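Local atomic coordinates of putative fimbriae assembly chaperone (Salmonella typhimurium, PDB entry 2CO7), a protein that probably acts as a periplasmic chaperone of the PapD family, binding fimbrial subunits and assisting their folding and assembly into Saf fimbriae. Residues 138-150 with 198-210. Residues are numbered along the deposited sequence; the frame is centred on the assembly and turned at random.
Sequences TPEDVAGNLRWVE and HGDIEWRVITDFG
Trp148 and Ile201 face each other where strands 147-150 and 201-205 pass in roughly antiparallel sense, their axes 9.9 Å apart at closest approach and inclined at 139°, a separation filled by side chains rather than backbone bonds. CG2 of Ile201 sits squarely over one face of the Trp148 indole, 3.7 Å from the centroid of the six-membered ring, a CH-pi contact. Trp203 lies along the NE1 and CZ2 side of this indole: the two side chains run past one another in opposite senses, the five-membered ring of Trp148 and the six-membered ring of Trp203 inclined at 47°, an oblique pairing in which Trp148 NE1 lies over a face of Trp203, 3.3 Å from its CH2, and towards the rim. A chi1 of 66° places the Trp203 indole across from Ala143, whose carbonyl oxygen meets the ring edge near its plane, while Leu146 CD1 packs 3.8 Å from Trp203 NE1.

Beyond the tryptophans, Val205 splits its branches, CG1 meeting Ala143 CB and CG2 meeting Glu140 CB at 3.7 Å. At the opposite end the extended Glu150 chain carries OE2 over the His198 ring, 3.0 Å from its CD2, and the same OE2 accepts a weak hydrogen bond from Gly199 N at 3.5 Å. Thr138 and Asp141 form a capping box at the start of the weakly bonded helix 139-142; the Thr138 methyl lies beside Asp208, whose OD2 is in a salt bridge with Arg131 of strand 116-131.

The contact thus joins two facing sheets of the immunoglobulin-like C-terminal domain: strand 154-159 flanks Trp148 through Leu155 and Val157, while strand 216-218 contributes Phe216 and Tyr218 beside the two indoles.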
ATOM      1  N   THR B 138      -5.605  24.196   3.249  1.00 17.02           N
ATOM      2  CA  THR B 138      -4.913  22.911   3.121  1.00 17.43           C
ATOM      3  C   THR B 138      -4.368  22.467   4.487  1.00 18.47           C
ATOM      4  O   THR B 138      -4.220  23.302   5.393  1.00 18.22           O
ATOM      5  CB  THR B 138      -3.724  23.045   2.156  1.00 17.36           C
ATOM      6  OG1 THR B 138      -2.739  23.941   2.713  1.00 18.19           O
ATOM      7  CG2 THR B 138      -4.178  23.567   0.813  1.00 20.86           C
ATOM      8  N   PRO B 139      -4.032  21.176   4.626  1.00 19.59           N
ATOM      9  CA  PRO B 139      -3.370  20.721   5.873  1.00 20.25           C
ATOM     10  C   PRO B 139      -2.123  21.558   6.172  1.00 20.34           C
ATOM     11  O   PRO B 139      -1.929  21.970   7.315  1.00 21.67           O
ATOM     12  CB  PRO B 139      -3.027  19.245   5.570  1.00 19.98           C
ATOM     13  CG  PRO B 139      -4.214  18.821   4.598  1.00 19.23           C
ATOM     14  CD  PRO B 139      -4.299  20.060   3.692  1.00 19.52           C
ATOM     15  N   GLU B 140      -1.295  21.852   5.163  1.00 20.74           N
ATOM     16  CA  GLU B 140      -0.032  22.511   5.470  0.50 19.98           C
ATOM     17  C   GLU B 140      -0.216  23.936   6.005  1.00 20.39           C
ATOM     18  O   GLU B 140       0.625  24.407   6.769  1.00 20.35           O
ATOM     19  CB  GLU B 140       0.954  22.431   4.302  0.50 20.41           C
ATOM     20  CG  GLU B 140       0.665  23.362   3.146  0.50 19.56           C
ATOM     21  CD  GLU B 140       1.644  23.218   1.965  0.50 20.09           C
ATOM     22  OE1 GLU B 140       2.810  22.790   2.142  0.50 16.37           O
ATOM     23  OE2 GLU B 140       1.239  23.588   0.844  0.50 22.20           O
ATOM     24  N   ASP B 141      -1.333  24.583   5.656  1.00 19.09           N
ATOM     25  CA  ASP B 141      -1.699  25.876   6.209  1.00 20.28           C
ATOM     26  C   ASP B 141      -1.810  25.873   7.729  1.00 20.15           C
ATOM     27  O   ASP B 141      -1.544  26.884   8.350  1.00 19.96           O
ATOM     28  CB  ASP B 141      -3.024  26.335   5.620  1.00 20.98           C
ATOM     29  CG  ASP B 141      -2.928  26.706   4.156  1.00 23.46           C
ATOM     30  OD1 ASP B 141      -4.007  26.748   3.501  1.00 21.83           O
ATOM     31  OD2 ASP B 141      -1.784  26.979   3.665  1.00 19.79           O
ATOM     32  N   VAL B 142      -2.235  24.738   8.291  1.00 21.07           N
ATOM     33  CA  VAL B 142      -2.525  24.605   9.735  1.00 22.42           C
ATOM     34  C   VAL B 142      -1.693  23.531  10.434  1.00 22.70           C
ATOM     35  O   VAL B 142      -1.968  23.208  11.606  1.00 23.50           O
ATOM     36  CB  VAL B 142      -4.070  24.404  10.043  1.00 21.22           C
ATOM     37  CG1 VAL B 142      -4.868  25.681   9.679  1.00 22.53           C
ATOM     38  CG2 VAL B 142      -4.668  23.205   9.305  1.00 22.30           C
ATOM     39  N   ALA B 143      -0.691  22.978   9.747  1.00 23.76           N
ATOM     40  CA  ALA B 143       0.116  21.859  10.288  1.00 24.88           C
ATOM     41  C   ALA B 143       0.996  22.262  11.484  1.00 26.54           C
ATOM     42  O   ALA B 143       1.400  21.401  12.285  1.00 27.39           O
ATOM     43  CB  ALA B 143       0.964  21.195   9.185  1.00 25.55           C
ATOM     44  N   GLY B 144       1.260  23.565  11.622  1.00 26.20           N
ATOM     45  CA  GLY B 144       1.932  24.122  12.799  1.00 26.74           C
ATOM     46  C   GLY B 144       1.051  24.099  14.044  1.00 26.84           C
ATOM     47  O   GLY B 144       1.491  24.506  15.129  1.00 27.69           O
ATOM     48  N   ASN B 145      -0.195  23.635  13.905  1.00 26.04           N
ATOM     49  CA  ASN B 145      -1.071  23.525  15.073  1.00 25.65           C
ATOM     50  C   ASN B 145      -1.097  22.171  15.728  1.00 24.27           C
ATOM     51  O   ASN B 145      -1.807  21.984  16.712  1.00 23.27           O
ATOM     52  CB  ASN B 145      -2.465  24.002  14.750  1.00 26.81           C
ATOM     53  CG  ASN B 145      -2.499  25.482  14.520  1.00 27.22           C
ATOM     54  OD1 ASN B 145      -1.561  26.208  14.889  1.00 28.46           O
ATOM     55  ND2 ASN B 145      -3.563  25.949  13.914  1.00 31.21           N
ATOM     56  N   LEU B 146      -0.283  21.255  15.202  1.00 22.79           N
ATOM     57  CA  LEU B 146      -0.103  19.942  15.812  1.00 21.55           C
ATOM     58  C   LEU B 146       0.518  20.142  17.176  1.00 21.03           C
ATOM     59  O   LEU B 146       1.369  21.003  17.324  1.00 20.94           O
ATOM     60  CB  LEU B 146       0.795  19.052  14.949  1.00 22.01           C
ATOM     61  CG  LEU B 146       0.219  18.730  13.565  1.00 22.72           C
ATOM     62  CD1 LEU B 146       0.958  17.573  12.918  1.00 27.67           C
ATOM     63  CD2 LEU B 146      -1.261  18.409  13.661  1.00 24.67           C
ATOM     64  N   ARG B 147       0.054  19.388  18.169  1.00 19.99           N
ATOM     65  CA  ARG B 147       0.593  19.475  19.538  1.00 20.68           C
ATOM     66  C   ARG B 147       1.301  18.157  19.842  1.00 19.69           C
ATOM     67  O   ARG B 147       0.762  17.095  19.558  1.00 20.60           O
ATOM     68  CB  ARG B 147      -0.538  19.732  20.543  1.00 20.29           C
ATOM     69  CG  ARG B 147      -0.023  19.973  21.956  1.00 24.00           C
ATOM     70  CD  ARG B 147      -1.035  20.629  22.871  1.00 32.38           C
ATOM     71  NE  ARG B 147      -1.667  19.609  23.692  1.00 40.55           N
ATOM     72  CZ  ARG B 147      -1.469  19.415  24.990  1.00 39.93           C
ATOM     73  NH1 ARG B 147      -0.670  20.201  25.711  1.00 43.74           N
ATOM     74  NH2 ARG B 147      -2.121  18.426  25.583  1.00 42.41           N
ATOM     75  N   TRP B 148       2.495  18.226  20.417  1.00 19.71           N
ATOM     76  CA  TRP B 148       3.297  17.046  20.694  1.00 19.32           C
ATOM     77  C   TRP B 148       3.520  16.930  22.182  1.00 19.73           C
ATOM     78  O   TRP B 148       3.711  17.934  22.900  1.00 18.65           O
ATOM     79  CB  TRP B 148       4.636  17.087  19.919  1.00 19.08           C
ATOM     80  CG  TRP B 148       4.480  17.206  18.392  1.00 20.40           C
ATOM     81  CD1 TRP B 148       4.180  18.341  17.678  1.00 18.71           C
ATOM     82  CD2 TRP B 148       4.634  16.155  17.422  1.00 19.15           C
ATOM     83  NE1 TRP B 148       4.132  18.055  16.332  1.00 21.98           N
ATOM     84  CE2 TRP B 148       4.408  16.723  16.145  1.00 20.34           C
ATOM     85  CE3 TRP B 148       4.952  14.785  17.509  1.00 19.81           C
ATOM     86  CZ2 TRP B 148       4.500  15.977  14.960  1.00 19.79           C
ATOM     87  CZ3 TRP B 148       5.040  14.044  16.332  1.00 19.67           C
ATOM     88  CH2 TRP B 148       4.793  14.639  15.076  1.00 19.67           C
ATOM     89  N   VAL B 149       3.469  15.700  22.669  1.00 19.99           N
ATOM     90  CA  VAL B 149       3.687  15.431  24.075  1.00 20.68           C
ATOM     91  C   VAL B 149       4.647  14.253  24.102  1.00 21.17           C
ATOM     92  O   VAL B 149       4.457  13.285  23.368  1.00 20.53           O
ATOM     93  CB  VAL B 149       2.355  15.096  24.797  1.00 20.43           C
ATOM     94  CG1 VAL B 149       2.573  14.915  26.292  1.00 21.55           C
ATOM     95  CG2 VAL B 149       1.324  16.179  24.549  1.00 22.25           C
ATOM     96  N   GLU B 150       5.695  14.357  24.913  1.00 22.41           N
ATOM     97  CA  GLU B 150       6.642  13.251  25.101  1.00 24.36           C
ATOM     98  C   GLU B 150       6.611  12.824  26.557  1.00 25.21           C
ATOM     99  O   GLU B 150       6.844  13.645  27.433  1.00 25.30           O
ATOM    100  CB  GLU B 150       8.074  13.666  24.718  1.00 23.60           C
ATOM    101  CG  GLU B 150       8.194  14.264  23.308  1.00 25.58           C
ATOM    102  CD  GLU B 150       9.606  14.731  22.965  1.00 25.58           C
ATOM    103  OE1 GLU B 150       9.805  15.240  21.850  1.00 28.56           O
ATOM    104  OE2 GLU B 150      10.511  14.590  23.800  1.00 27.95           O
ATOM    105  N   HIS B 198      14.481  12.136  22.388  1.00 30.35           N
ATOM    106  CA  HIS B 198      13.988  13.299  23.119  1.00 30.22           C
ATOM    107  C   HIS B 198      14.438  14.627  22.506  1.00 29.58           C
ATOM    108  O   HIS B 198      15.460  14.691  21.820  1.00 29.02           O
ATOM    109  CB  HIS B 198      14.418  13.232  24.582  1.00 30.76           C
ATOM    110  CG  HIS B 198      13.400  13.779  25.533  1.00 32.84           C
ATOM    111  ND1 HIS B 198      13.589  14.950  26.236  1.00 35.35           N
ATOM    112  CD2 HIS B 198      12.182  13.311  25.899  1.00 34.87           C
ATOM    113  CE1 HIS B 198      12.534  15.177  27.002  1.00 35.52           C
ATOM    114  NE2 HIS B 198      11.664  14.200  26.811  1.00 35.99           N
ATOM    115  N   GLY B 199      13.649  15.677  22.738  1.00 28.69           N
ATOM    116  CA  GLY B 199      13.996  17.020  22.285  1.00 27.47           C
ATOM    117  C   GLY B 199      13.017  17.597  21.277  1.00 26.52           C
ATOM    118  O   GLY B 199      11.849  17.177  21.199  1.00 27.03           O
ATOM    119  N   ASP B 200      13.482  18.562  20.494  1.00 25.21           N
ATOM    120  CA  ASP B 200      12.577  19.267  19.580  1.00 24.85           C
ATOM    121  C   ASP B 200      12.120  18.384  18.420  1.00 23.60           C
ATOM    122  O   ASP B 200      12.858  17.532  17.934  1.00 22.93           O
ATOM    123  CB  ASP B 200      13.194  20.592  19.122  1.00 25.46           C
ATOM    124  CG  ASP B 200      13.468  21.555  20.298  1.00 26.76           C
ATOM    125  OD1 ASP B 200      12.819  21.449  21.365  1.00 28.56           O
ATOM    126  OD2 ASP B 200      14.361  22.412  20.168  1.00 30.45           O
ATOM    127  N   ILE B 201      10.871  18.561  18.008  1.00 22.87           N
ATOM    128  CA  ILE B 201      10.327  17.759  16.944  1.00 21.91           C
ATOM    129  C   ILE B 201      10.361  18.584  15.684  1.00 21.33           C
ATOM    130  O   ILE B 201      10.104  19.791  15.716  1.00 21.13           O
ATOM    131  CB  ILE B 201       8.891  17.327  17.269  1.00 22.32           C
ATOM    132  CG1 ILE B 201       8.881  16.608  18.615  1.00 23.52           C
ATOM    133  CG2 ILE B 201       8.320  16.413  16.170  1.00 21.89           C
ATOM    134  CD1 ILE B 201       7.734  17.018  19.491  1.00 26.18           C
ATOM    135  N   GLU B 202      10.695  17.929  14.578  1.00 20.79           N
ATOM    136  CA  GLU B 202      10.607  18.537  13.258  1.00 20.37           C
ATOM    137  C   GLU B 202       9.826  17.592  12.361  1.00 20.00           C
ATOM    138  O   GLU B 202       9.993  16.378  12.448  1.00 19.58           O
ATOM    139  CB  GLU B 202      11.998  18.816  12.670  1.00 19.52           C
ATOM    140  CG  GLU B 202      11.952  19.368  11.230  1.00 20.67           C
ATOM    141  CD  GLU B 202      13.324  19.643  10.612  1.00 22.96           C
ATOM    142  OE1 GLU B 202      14.275  19.925  11.369  1.00 24.44           O
ATOM    143  OE2 GLU B 202      13.453  19.575   9.360  1.00 26.87           O
ATOM    144  N   TRP B 203       8.968  18.147  11.510  1.00 19.14           N
ATOM    145  CA  TRP B 203       8.185  17.336  10.599  1.00 20.14           C
ATOM    146  C   TRP B 203       7.827  18.097   9.353  1.00 20.08           C
ATOM    147  O   TRP B 203       7.960  19.324   9.303  1.00 19.13           O
ATOM    148  CB  TRP B 203       6.897  16.814  11.273  1.00 20.66           C
ATOM    149  CG  TRP B 203       5.879  17.883  11.635  1.00 21.55           C
ATOM    150  CD1 TRP B 203       4.736  18.192  10.952  1.00 24.79           C
ATOM    151  CD2 TRP B 203       5.914  18.753  12.778  1.00 24.04           C
ATOM    152  NE1 TRP B 203       4.064  19.216  11.599  1.00 23.91           N
ATOM    153  CE2 TRP B 203       4.753  19.565  12.727  1.00 23.82           C
ATOM    154  CE3 TRP B 203       6.802  18.912  13.850  1.00 22.40           C
ATOM    155  CZ2 TRP B 203       4.475  20.546  13.703  1.00 23.12           C
ATOM    156  CZ3 TRP B 203       6.535  19.877  14.807  1.00 22.60           C
ATOM    157  CH2 TRP B 203       5.367  20.685  14.722  1.00 24.31           C
ATOM    158  N   ARG B 204       7.391  17.339   8.352  1.00 19.82           N
ATOM    159  CA  ARG B 204       6.810  17.885   7.139  1.00 20.63           C
ATOM    160  C   ARG B 204       5.491  17.147   6.906  1.00 20.76           C
ATOM    161  O   ARG B 204       5.221  16.128   7.547  1.00 21.72           O
ATOM    162  CB  ARG B 204       7.748  17.696   5.952  1.00 20.34           C
ATOM    163  CG  ARG B 204       9.061  18.481   6.032  1.00 21.85           C
ATOM    164  CD  ARG B 204      10.027  17.928   5.024  1.00 24.64           C
ATOM    165  NE  ARG B 204      11.385  18.443   5.160  1.00 24.75           N
ATOM    166  CZ  ARG B 204      11.898  19.425   4.421  1.00 25.73           C
ATOM    167  NH1 ARG B 204      11.152  20.040   3.509  1.00 25.89           N
ATOM    168  NH2 ARG B 204      13.160  19.814   4.619  1.00 27.10           N
ATOM    169  N   VAL B 205       4.654  17.698   6.050  1.00 20.79           N
ATOM    170  CA  VAL B 205       3.476  16.971   5.627  1.00 20.33           C
ATOM    171  C   VAL B 205       3.569  16.718   4.132  1.00 19.49           C
ATOM    172  O   VAL B 205       4.147  17.485   3.400  1.00 19.47           O
ATOM    173  CB  VAL B 205       2.120  17.652   6.003  1.00 21.63           C
ATOM    174  CG1 VAL B 205       1.984  17.782   7.571  1.00 23.88           C
ATOM    175  CG2 VAL B 205       1.966  18.999   5.319  1.00 22.65           C
ATOM    176  N   ILE B 206       2.992  15.610   3.696  1.00 19.22           N
ATOM    177  CA  ILE B 206       2.877  15.372   2.274  1.00 18.19           C
ATOM    178  C   ILE B 206       1.680  16.234   1.822  1.00 18.15           C
ATOM    179  O   ILE B 206       0.581  16.141   2.400  1.00 18.03           O
ATOM    180  CB  ILE B 206       2.642  13.895   1.957  1.00 19.00           C
ATOM    181  CG1 ILE B 206       3.765  13.013   2.552  1.00 20.21           C
ATOM    182  CG2 ILE B 206       2.576  13.686   0.411  1.00 16.52           C
ATOM    183  CD1 ILE B 206       3.478  11.518   2.353  1.00 18.15           C
ATOM    184  N   THR B 207       1.925  17.112   0.848  1.00 17.77           N
ATOM    185  CA  THR B 207       0.902  18.068   0.387  1.00 19.15           C
ATOM    186  C   THR B 207      -0.165  17.405  -0.477  1.00 19.31           C
ATOM    187  O   THR B 207      -0.030  16.227  -0.851  1.00 19.94           O
ATOM    188  CB  THR B 207       1.518  19.256  -0.429  1.00 18.97           C
ATOM    189  OG1 THR B 207       1.832  18.838  -1.779  1.00 19.76           O
ATOM    190  CG2 THR B 207       2.770  19.819   0.269  1.00 21.37           C
ATOM    191  N   ASP B 208      -1.221  18.160  -0.816  1.00 18.47           N
ATOM    192  CA  ASP B 208      -2.227  17.702  -1.764  1.00 18.72           C
ATOM    193  C   ASP B 208      -1.672  17.286  -3.122  1.00 20.29           C
ATOM    194  O   ASP B 208      -2.327  16.544  -3.861  1.00 20.46           O
ATOM    195  CB  ASP B 208      -3.308  18.773  -1.957  1.00 18.32           C
ATOM    196  CG  ASP B 208      -4.087  19.072  -0.682  1.00 18.94           C
ATOM    197  OD1 ASP B 208      -4.523  20.231  -0.540  1.00 21.38           O
ATOM    198  OD2 ASP B 208      -4.307  18.174   0.162  1.00 19.29           O
ATOM    199  N   PHE B 209      -0.468  17.767  -3.440  1.00 19.24           N
ATOM    200  CA  PHE B 209       0.160  17.536  -4.736  1.00 20.09           C
ATOM    201  C   PHE B 209       1.344  16.571  -4.682  1.00 19.78           C
ATOM    202  O   PHE B 209       2.065  16.430  -5.657  1.00 20.25           O
ATOM    203  CB  PHE B 209       0.504  18.879  -5.381  1.00 20.68           C
ATOM    204  CG  PHE B 209      -0.673  19.794  -5.419  1.00 20.65           C
ATOM    205  CD1 PHE B 209      -1.652  19.614  -6.388  1.00 23.62           C
ATOM    206  CD2 PHE B 209      -0.837  20.783  -4.437  1.00 21.55           C
ATOM    207  CE1 PHE B 209      -2.772  20.422  -6.412  1.00 23.83           C
ATOM    208  CE2 PHE B 209      -1.968  21.590  -4.452  1.00 21.19           C
ATOM    209  CZ  PHE B 209      -2.927  21.394  -5.448  1.00 21.86           C
ATOM    210  N   GLY B 210       1.520  15.916  -3.535  1.00 20.02           N
ATOM    211  CA  GLY B 210       2.445  14.778  -3.418  1.00 20.93           C
ATOM    212  C   GLY B 210       3.855  15.010  -2.943  1.00 21.67           C
ATOM    213  O   GLY B 210       4.582  14.041  -2.659  1.00 21.92           O
TER